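Local coordinates for protein 3-hexulose-6-phosphate synthase (Mycobacterium gastri, PDB 3AJX) that belongs to the orotidine 5'-phosphate decarboxylase/HUMPS family of TIM-barrel proteins and binds a magnesium ion within its barrel, at residues 56-62 with 78-84; 105-111 with 128-134. The protein carries 1 engineered substitution. All coordinates share one frame. Residue numbers count along the deposited sequence, not the author numbering.

How the contacts relate
Contact 1 (56-62 with 78-84) and contact 2 (105-111 with 128-134) each pair the two strands of a beta-alpha-beta unit, third with fourth and fifth with sixth, of one closed, eight-stranded parallel TIM barrel. They follow in series along the chain, their centres about 9 Å apart. Strands 80-84 and 105-109 are neighbours in the sheet, so the four strands run side by side. Probable hydrogen bonds from Val107 N to Val81 O (2.8 Å) and from Asp109 N to Val83 O (2.9 Å) stitch the two pairs together. Both send acidic side chains to the magnesium site: Asp59 of contact 1 binds the ion, whose water 4 donates hydrogen bonds to Asp109 and Glu132 of contact 2.

Contact 1: 56-62 with 78-84; sequences VFADMKT and ADLVTVL. With MG (magnesium ion), chain F.
Thr82 points at 56-62 and packs against Asp59 to Lys61, its p rotamer placing OG1 to donate to Asp59 OD1 (2.7 Å) and accept from Lys61 N (2.9 Å); threonine suits the place, its hydroxyl donating and accepting at once while its branched CB fits a strand. Strands 56-62 and 80-84 run parallel, axes 4.0 Å apart at 28°. Phe57 pairs with Leu80 and Ala58 with Val81, through Leu80 N to Val56 O (3.1 Å), Ala58 N to Leu80 O (2.8 Å) and Thr82 N to Ala58 O (3.2 Å). An inverse gamma turn centred on Asp59 and positive phi at Lys61 (52/46) accompany a beta bulge that shifts the register by two: Thr62 pairs with Val83, through Thr62 N to Thr82 O (3.2 Å) and Leu84 N to Thr62 O (2.9 Å). These are the two strands of a right-handed beta-alpha-beta unit of the TIM barrel, linked by helix 66-75. Asp59, chi1 t, binds magnesium through OD2 (2.1 Å), which Lys61 NZ salt-bridges (2.8 Å). Asp79 OD1 accepts from Val56 N (2.8 Å) and also pairs with Lys48.

Contact 2: 105-111 with 128-134; sequences GVVVDLI and AKFVEMH
Val107, His134 and Leu110 lose the most surface where strands 105-109 and 130-134 run parallel, axes 4.6 Å apart at 29°. Val108 pairs with Val131 and Asp109 with Glu132, through Val108 N to Phe130 O (3.2 Å), Glu132 N to Val108 O (2.9 Å) and Leu110 N to Glu132 O (3.0 Å). Branched Val107, chi1 t, lays CG2 over the Phe130 ring (chi1 p), 3.5 Å from its centroid, a CH-pi contact. His134, chi1 t, donates from ND1 to Asp109 OD2 (3.0 Å), a His-carboxylate hydrogen bond; Asp109 OD1 accepts from Ile111 N (2.9 Å), closing an Asx turn. Water 4, a magnesium ligand, donates to Asp109 OD2 (3.1 Å) and Glu132 OE2 (2.6 Å), bridging two carboxylates that would otherwise repel. Leu110, long enough in its m,t rotamer, reaches with CD1 to Val131 CB and Met133 CE (both 3.8 Å). Helix 116-125, the crossover of this beta-alpha-beta unit, packs on Val108, Leu110 and Val131, while strand 161-164 adjoins Glu132 and His134.

Contact 1: 56-62 with 78-84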
ATOM      1  N   VAL A  56     -12.533 -14.579  -2.095  1.00  9.89           N
ATOM      2  CA  VAL A  56     -11.336 -14.133  -1.389  1.00 10.10           C
ATOM      3  C   VAL A  56     -10.934 -12.746  -1.883  1.00  9.38           C
ATOM      4  O   VAL A  56     -10.705 -12.532  -3.072  1.00 10.98           O
ATOM      5  CB  VAL A  56     -10.184 -15.137  -1.573  1.00 10.50           C
ATOM      6  CG1 VAL A  56      -8.904 -14.586  -0.968  1.00 12.00           C
ATOM      7  CG2 VAL A  56     -10.549 -16.456  -0.887  1.00 10.61           C
ATOM      8  N   PHE A  57     -10.857 -11.818  -0.936  1.00  8.73           N
ATOM      9  CA  PHE A  57     -10.558 -10.407  -1.170  1.00  8.09           C
ATOM     10  C   PHE A  57      -9.139 -10.084  -0.674  1.00  8.00           C
ATOM     11  O   PHE A  57      -8.855 -10.200   0.516  1.00  8.16           O
ATOM     12  CB  PHE A  57     -11.626  -9.626  -0.390  1.00  8.34           C
ATOM     13  CG  PHE A  57     -11.570  -8.135  -0.529  1.00  8.99           C
ATOM     14  CD1 PHE A  57     -12.587  -7.459  -1.200  1.00  8.88           C
ATOM     15  CD2 PHE A  57     -10.605  -7.393   0.144  1.00  8.64           C
ATOM     16  CE1 PHE A  57     -12.655  -6.067  -1.188  1.00  8.47           C
ATOM     17  CE2 PHE A  57     -10.664  -6.003   0.162  1.00  9.00           C
ATOM     18  CZ  PHE A  57     -11.698  -5.339  -0.505  1.00  9.45           C
ATOM     19  N   ALA A  58      -8.248  -9.702  -1.588  1.00  8.13           N
ATOM     20  CA  ALA A  58      -6.873  -9.357  -1.214  1.00  6.96           C
ATOM     21  C   ALA A  58      -6.762  -7.836  -1.141  1.00  6.96           C
ATOM     22  O   ALA A  58      -6.827  -7.159  -2.170  1.00  6.44           O
ATOM     23  CB  ALA A  58      -5.883  -9.920  -2.241  1.00  6.87           C
ATOM     24  N   ASP A  59      -6.606  -7.311   0.073  1.00  7.30           N
ATOM     25  CA  ASP A  59      -6.518  -5.867   0.286  1.00  7.67           C
ATOM     26  C   ASP A  59      -5.113  -5.344   0.007  1.00  7.72           C
ATOM     27  O   ASP A  59      -4.391  -4.920   0.917  1.00  7.38           O
ATOM     28  CB  ASP A  59      -6.921  -5.526   1.725  1.00  9.71           C
ATOM     29  CG  ASP A  59      -7.440  -4.107   1.866  1.00 11.48           C
ATOM     30  OD1 ASP A  59      -7.312  -3.320   0.906  1.00  9.46           O
ATOM     31  OD2 ASP A  59      -7.977  -3.776   2.945  1.00 13.01           O
ATOM     32  N   MET A  60      -4.734  -5.368  -1.267  1.00  6.47           N
ATOM     33  CA  MET A  60      -3.416  -4.912  -1.697  1.00  6.74           C
ATOM     34  C   MET A  60      -3.220  -3.408  -1.528  1.00  6.81           C
ATOM     35  O   MET A  60      -2.114  -2.951  -1.242  1.00  8.02           O
ATOM     36  CB  MET A  60      -3.204  -5.275  -3.172  1.00  7.91           C
ATOM     37  CG  MET A  60      -3.240  -6.759  -3.488  1.00  6.50           C
ATOM     38  SD  MET A  60      -1.785  -7.642  -2.880  1.00  9.56           S
ATOM     39  CE  MET A  60      -0.597  -7.344  -4.211  1.00  9.35           C
ATOM     40  N   LYS A  61      -4.303  -2.649  -1.694  1.00  7.05           N
ATOM     41  CA  LYS A  61      -4.251  -1.190  -1.616  1.00  7.76           C
ATOM     42  C   LYS A  61      -3.156  -0.690  -2.553  1.00  7.69           C
ATOM     43  O   LYS A  61      -2.344   0.165  -2.198  1.00  7.95           O
ATOM     44  CB  LYS A  61      -3.990  -0.708  -0.182  1.00  8.61           C
ATOM     45  CG  LYS A  61      -5.229  -0.723   0.707  1.00  9.16           C
ATOM     46  CD  LYS A  61      -4.970  -0.009   2.026  1.00  8.92           C
ATOM     47  CE  LYS A  61      -6.210   0.009   2.909  1.00 11.69           C
ATOM     48  NZ  LYS A  61      -6.641  -1.365   3.293  1.00 17.20           N
ATOM     49  N   THR A  62      -3.154  -1.238  -3.762  1.00  6.78           N
ATOM     50  CA  THR A  62      -2.173  -0.874  -4.775  1.00  5.94           C
ATOM     51  C   THR A  62      -2.142   0.621  -5.077  1.00  6.09           C
ATOM     52  O   THR A  62      -3.182   1.255  -5.256  1.00  6.37           O
ATOM     53  CB  THR A  62      -2.447  -1.644  -6.064  1.00  7.21           C
ATOM     54  OG1 THR A  62      -2.380  -3.047  -5.783  1.00  7.61           O
ATOM     55  CG2 THR A  62      -1.426  -1.286  -7.138  1.00  8.47           C
ATOM     56  N   ALA A  78      -6.667 -14.761  -5.293  1.00  9.46           N
ATOM     57  CA  ALA A  78      -7.641 -13.729  -4.971  1.00 10.63           C
ATOM     58  C   ALA A  78      -8.713 -13.641  -6.051  1.00  8.13           C
ATOM     59  O   ALA A  78      -8.438 -13.847  -7.233  1.00  9.47           O
ATOM     60  CB  ALA A  78      -6.948 -12.380  -4.820  1.00 10.08           C
ATOM     61  N   ASP A  79      -9.938 -13.342  -5.629  1.00  7.92           N
ATOM     62  CA  ASP A  79     -11.057 -13.183  -6.546  1.00  8.14           C
ATOM     63  C   ASP A  79     -11.275 -11.691  -6.751  1.00  7.94           C
ATOM     64  O   ASP A  79     -11.777 -11.258  -7.786  1.00  9.38           O
ATOM     65  CB  ASP A  79     -12.320 -13.808  -5.959  1.00  9.88           C
ATOM     66  CG  ASP A  79     -12.201 -15.309  -5.799  1.00 10.73           C
ATOM     67  OD1 ASP A  79     -12.250 -15.790  -4.646  1.00 10.51           O
ATOM     68  OD2 ASP A  79     -12.050 -15.996  -6.834  1.00 12.35           O
ATOM     69  N   LEU A  80     -10.885 -10.916  -5.745  1.00  7.90           N
ATOM     70  CA  LEU A  80     -11.011  -9.465  -5.777  1.00  8.08           C
ATOM     71  C   LEU A  80      -9.745  -8.853  -5.192  1.00  8.88           C
ATOM     72  O   LEU A  80      -9.155  -9.404  -4.263  1.00  8.44           O
ATOM     73  CB  LEU A  80     -12.212  -9.012  -4.938  1.00  8.48           C
ATOM     74  CG  LEU A  80     -13.613  -9.448  -5.381  1.00  7.24           C
ATOM     75  CD1 LEU A  80     -14.619  -9.117  -4.281  1.00  8.09           C
ATOM     76  CD2 LEU A  80     -13.979  -8.757  -6.683  1.00  8.98           C
ATOM     77  N   VAL A  81      -9.331  -7.713  -5.738  1.00  8.32           N
ATOM     78  CA  VAL A  81      -8.146  -7.019  -5.256  1.00  9.26           C
ATOM     79  C   VAL A  81      -8.464  -5.537  -5.147  1.00  8.45           C
ATOM     80  O   VAL A  81      -9.267  -5.015  -5.919  1.00  8.55           O
ATOM     81  CB  VAL A  81      -6.950  -7.192  -6.219  1.00 11.43           C
ATOM     82  CG1 VAL A  81      -6.612  -8.665  -6.373  1.00 12.94           C
ATOM     83  CG2 VAL A  81      -7.271  -6.569  -7.564  1.00 14.45           C
ATOM     84  N   THR A  82      -7.847  -4.866  -4.181  1.00  6.14           N
ATOM     85  CA  THR A  82      -8.077  -3.439  -4.012  1.00  5.88           C
ATOM     86  C   THR A  82      -6.952  -2.599  -4.576  1.00  6.05           C
ATOM     87  O   THR A  82      -5.779  -2.974  -4.511  1.00  7.99           O
ATOM     88  CB  THR A  82      -8.247  -3.024  -2.528  1.00  6.31           C
ATOM     89  OG1 THR A  82      -7.097  -3.413  -1.769  1.00  6.76           O
ATOM     90  CG2 THR A  82      -9.482  -3.651  -1.943  1.00  6.09           C
ATOM     91  N   VAL A  83      -7.340  -1.459  -5.136  1.00  6.76           N
ATOM     92  CA  VAL A  83      -6.422  -0.473  -5.684  1.00  6.15           C
ATOM     93  C   VAL A  83      -6.914   0.810  -5.030  1.00  6.43           C
ATOM     94  O   VAL A  83      -8.122   1.000  -4.885  1.00  7.29           O
ATOM     95  CB  VAL A  83      -6.563  -0.335  -7.212  1.00  7.94           C
ATOM     96  CG1 VAL A  83      -5.639   0.771  -7.727  1.00  8.26           C
ATOM     97  CG2 VAL A  83      -6.242  -1.653  -7.883  1.00  9.80           C
ATOM     98  N   LEU A  84      -5.997   1.673  -4.613  1.00  5.15           N
ATOM     99  CA  LEU A  84      -6.384   2.926  -3.967  1.00  6.80           C
ATOM    100  C   LEU A  84      -6.996   3.922  -4.943  1.00  7.44           C
ATOM    101  O   LEU A  84      -6.531   4.068  -6.071  1.00  8.20           O
ATOM    102  CB  LEU A  84      -5.173   3.582  -3.298  1.00  8.29           C
ATOM    103  CG  LEU A  84      -4.585   2.850  -2.095  1.00  9.12           C
ATOM    104  CD1 LEU A  84      -3.357   3.600  -1.578  1.00 10.61           C
ATOM    105  CD2 LEU A  84      -5.646   2.742  -1.006  1.00 10.46           C
TER
HETATM  106 MG    MG F9100      -9.707  -3.265   4.008  1.00 34.73          MG
HETATM  107  O   HOH W   1      -4.320  -4.853  -6.493  1.00 22.21           O
HETATM  108  O   HOH W   2      -9.232  -1.322   4.353  1.00 35.86           O
HETATM  109  O   HOH W   3     -11.238  -3.603   4.285  1.00 24.13           O
HETATM  110  O   HOH W   4     -10.161  -2.456   2.070  1.00 29.58           O

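Contact 2: 105-111 with 128-134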
ATOM      1  N   GLY A 105     -12.240  -9.363 -10.349  1.00  8.97           N
ATOM      2  CA  GLY A 105     -12.571  -7.960 -10.216  1.00  7.98           C
ATOM      3  C   GLY A 105     -11.734  -7.073  -9.325  1.00  7.50           C
ATOM      4  O   GLY A 105     -11.046  -7.528  -8.414  1.00  7.88           O
ATOM      5  N   VAL A 106     -11.816  -5.779  -9.606  1.00  8.37           N
ATOM      6  CA  VAL A 106     -11.098  -4.777  -8.848  1.00  7.87           C
ATOM      7  C   VAL A 106     -12.054  -3.963  -7.997  1.00  9.35           C
ATOM      8  O   VAL A 106     -13.132  -3.566  -8.448  1.00  9.07           O
ATOM      9  CB  VAL A 106     -10.346  -3.794  -9.777  1.00  8.76           C
ATOM     10  CG1 VAL A 106      -9.814  -2.620  -8.968  1.00  9.53           C
ATOM     11  CG2 VAL A 106      -9.205  -4.506 -10.474  1.00 10.35           C
ATOM     12  N   VAL A 107     -11.649  -3.728  -6.757  1.00  8.05           N
ATOM     13  CA  VAL A 107     -12.420  -2.917  -5.837  1.00  6.67           C
ATOM     14  C   VAL A 107     -11.539  -1.711  -5.567  1.00  6.37           C
ATOM     15  O   VAL A 107     -10.377  -1.856  -5.199  1.00  7.72           O
ATOM     16  CB  VAL A 107     -12.685  -3.658  -4.513  1.00  5.19           C
ATOM     17  CG1 VAL A 107     -13.330  -2.705  -3.493  1.00  7.10           C
ATOM     18  CG2 VAL A 107     -13.585  -4.853  -4.774  1.00  7.07           C
ATOM     19  N   VAL A 108     -12.067  -0.513  -5.779  1.00  6.45           N
ATOM     20  CA  VAL A 108     -11.267   0.672  -5.516  1.00  5.93           C
ATOM     21  C   VAL A 108     -11.555   1.140  -4.094  1.00  7.38           C
ATOM     22  O   VAL A 108     -12.696   1.445  -3.749  1.00  7.58           O
ATOM     23  CB  VAL A 108     -11.577   1.793  -6.532  1.00  7.34           C
ATOM     24  CG1 VAL A 108     -10.816   3.059  -6.158  1.00  7.44           C
ATOM     25  CG2 VAL A 108     -11.180   1.336  -7.935  1.00  6.57           C
ATOM     26  N   ASP A 109     -10.511   1.159  -3.270  1.00  7.13           N
ATOM     27  CA  ASP A 109     -10.619   1.573  -1.875  1.00  6.23           C
ATOM     28  C   ASP A 109     -10.499   3.092  -1.823  1.00  7.41           C
ATOM     29  O   ASP A 109      -9.442   3.649  -2.123  1.00  7.91           O
ATOM     30  CB  ASP A 109      -9.494   0.926  -1.059  1.00  7.80           C
ATOM     31  CG  ASP A 109      -9.672   1.115   0.428  1.00 10.82           C
ATOM     32  OD1 ASP A 109     -10.332   2.093   0.825  1.00 11.31           O
ATOM     33  OD2 ASP A 109      -9.141   0.291   1.202  1.00 13.64           O
ATOM     34  N   LEU A 110     -11.583   3.763  -1.442  1.00  7.12           N
ATOM     35  CA  LEU A 110     -11.585   5.221  -1.396  1.00  6.99           C
ATOM     36  C   LEU A 110     -11.091   5.807  -0.077  1.00  8.79           C
ATOM     37  O   LEU A 110     -11.326   6.981   0.217  1.00  8.82           O
ATOM     38  CB  LEU A 110     -12.991   5.741  -1.725  1.00  8.11           C
ATOM     39  CG  LEU A 110     -13.489   5.341  -3.124  1.00  8.58           C
ATOM     40  CD1 LEU A 110     -14.924   5.803  -3.330  1.00  8.62           C
ATOM     41  CD2 LEU A 110     -12.580   5.948  -4.194  1.00  8.58           C
ATOM     42  N   ILE A 111     -10.391   4.997   0.710  1.00  7.99           N
ATOM     43  CA  ILE A 111      -9.855   5.461   1.983  1.00  9.06           C
ATOM     44  C   ILE A 111      -9.010   6.723   1.771  1.00  9.25           C
ATOM     45  O   ILE A 111      -8.229   6.813   0.820  1.00  8.28           O
ATOM     46  CB  ILE A 111      -8.987   4.356   2.647  1.00  9.08           C
ATOM     47  CG1 ILE A 111      -8.498   4.819   4.021  1.00 10.14           C
ATOM     48  CG2 ILE A 111      -7.807   4.009   1.754  1.00 10.55           C
ATOM     49  CD1 ILE A 111      -7.836   3.718   4.836  1.00 10.20           C
ATOM     50  N   ALA A 128     -13.974  -0.416 -12.247  1.00 13.17           N
ATOM     51  CA  ALA A 128     -14.046  -1.012 -10.917  1.00 14.28           C
ATOM     52  C   ALA A 128     -15.385  -1.735 -10.739  1.00 14.66           C
ATOM     53  O   ALA A 128     -16.414  -1.262 -11.218  1.00 14.25           O
ATOM     54  CB  ALA A 128     -13.889   0.069  -9.851  1.00 15.93           C
ATOM     55  N   LYS A 129     -15.373  -2.888 -10.069  1.00 14.99           N
ATOM     56  CA  LYS A 129     -16.608  -3.636  -9.825  1.00 15.41           C
ATOM     57  C   LYS A 129     -17.439  -2.829  -8.835  1.00 16.64           C
ATOM     58  O   LYS A 129     -18.630  -2.577  -9.044  1.00 16.96           O
ATOM     59  CB  LYS A 129     -16.290  -5.023  -9.258  1.00 18.62           C
ATOM     60  CG  LYS A 129     -15.516  -5.912 -10.218  1.00 20.15           C
ATOM     61  CD  LYS A 129     -16.289  -6.123 -11.516  1.00 23.06           C
ATOM     62  CE  LYS A 129     -15.511  -6.980 -12.502  1.00 23.07           C
ATOM     63  NZ  LYS A 129     -16.241  -7.116 -13.794  1.00 24.64           N
ATOM     64  N   PHE A 130     -16.802  -2.441  -7.739  1.00 14.42           N
ATOM     65  CA  PHE A 130     -17.442  -1.601  -6.749  1.00 12.00           C
ATOM     66  C   PHE A 130     -16.368  -0.813  -6.032  1.00 10.82           C
ATOM     67  O   PHE A 130     -15.177  -1.039  -6.242  1.00 10.54           O
ATOM     68  CB  PHE A 130     -18.319  -2.399  -5.756  1.00 13.52           C
ATOM     69  CG  PHE A 130     -17.610  -3.506  -5.015  1.00 13.98           C
ATOM     70  CD1 PHE A 130     -17.483  -4.772  -5.580  1.00 16.91           C
ATOM     71  CD2 PHE A 130     -17.168  -3.310  -3.706  1.00 14.10           C
ATOM     72  CE1 PHE A 130     -16.937  -5.833  -4.853  1.00 17.59           C
ATOM     73  CE2 PHE A 130     -16.618  -4.366  -2.966  1.00 15.45           C
ATOM     74  CZ  PHE A 130     -16.505  -5.630  -3.541  1.00 15.90           C
ATOM     75  N   VAL A 131     -16.789   0.146  -5.221  1.00  8.59           N
ATOM     76  CA  VAL A 131     -15.842   0.962  -4.486  1.00  7.91           C
ATOM     77  C   VAL A 131     -16.087   0.742  -3.010  1.00  8.70           C
ATOM     78  O   VAL A 131     -17.186   0.366  -2.606  1.00  9.34           O
ATOM     79  CB  VAL A 131     -16.013   2.466  -4.816  1.00  8.99           C
ATOM     80  CG1 VAL A 131     -15.724   2.710  -6.291  1.00  9.13           C
ATOM     81  CG2 VAL A 131     -17.419   2.921  -4.470  1.00  9.00           C
ATOM     82  N   GLU A 132     -15.055   0.956  -2.207  1.00  8.21           N
ATOM     83  CA  GLU A 132     -15.191   0.783  -0.775  1.00  9.35           C
ATOM     84  C   GLU A 132     -15.185   2.138  -0.091  1.00 10.20           C
ATOM     85  O   GLU A 132     -14.201   2.877  -0.166  1.00  9.60           O
ATOM     86  CB  GLU A 132     -14.057  -0.094  -0.231  1.00 11.82           C
ATOM     87  CG  GLU A 132     -14.193  -0.421   1.253  1.00 15.48           C
ATOM     88  CD  GLU A 132     -13.161  -1.422   1.744  1.00 19.69           C
ATOM     89  OE1 GLU A 132     -13.213  -2.597   1.321  1.00 20.67           O
ATOM     90  OE2 GLU A 132     -12.294  -1.031   2.554  1.00 22.08           O
ATOM     91  N   MET A 133     -16.314   2.480   0.527  1.00  9.04           N
ATOM     92  CA  MET A 133     -16.434   3.731   1.269  1.00 10.09           C
ATOM     93  C   MET A 133     -15.792   3.312   2.576  1.00 10.78           C
ATOM     94  O   MET A 133     -16.434   2.759   3.470  1.00 11.31           O
ATOM     95  CB  MET A 133     -17.897   4.109   1.449  1.00  9.56           C
ATOM     96  CG  MET A 133     -18.560   4.543   0.143  1.00  8.87           C
ATOM     97  SD  MET A 133     -17.639   5.891  -0.631  1.00 11.74           S
ATOM     98  CE  MET A 133     -18.546   6.115  -2.175  1.00 11.06           C
ATOM     99  N   HIS A 134     -14.496   3.576   2.650  1.00 11.54           N
ATOM    100  CA  HIS A 134     -13.665   3.147   3.760  1.00 12.02           C
ATOM    101  C   HIS A 134     -13.068   4.224   4.662  1.00 10.80           C
ATOM    102  O   HIS A 134     -12.535   5.230   4.189  1.00 10.96           O
ATOM    103  CB  HIS A 134     -12.535   2.305   3.156  1.00 13.65           C
ATOM    104  CG  HIS A 134     -11.699   1.572   4.156  1.00 13.19           C
ATOM    105  ND1 HIS A 134     -10.541   0.913   3.802  1.00 15.89           N
ATOM    106  CD2 HIS A 134     -11.856   1.373   5.485  1.00 14.33           C
ATOM    107  CE1 HIS A 134     -10.021   0.342   4.874  1.00 17.05           C
ATOM    108  NE2 HIS A 134     -10.800   0.603   5.907  1.00 15.56           N
TER
HETATM  109  O   HOH W   4     -10.161  -2.456   2.070  1.00 29.58           O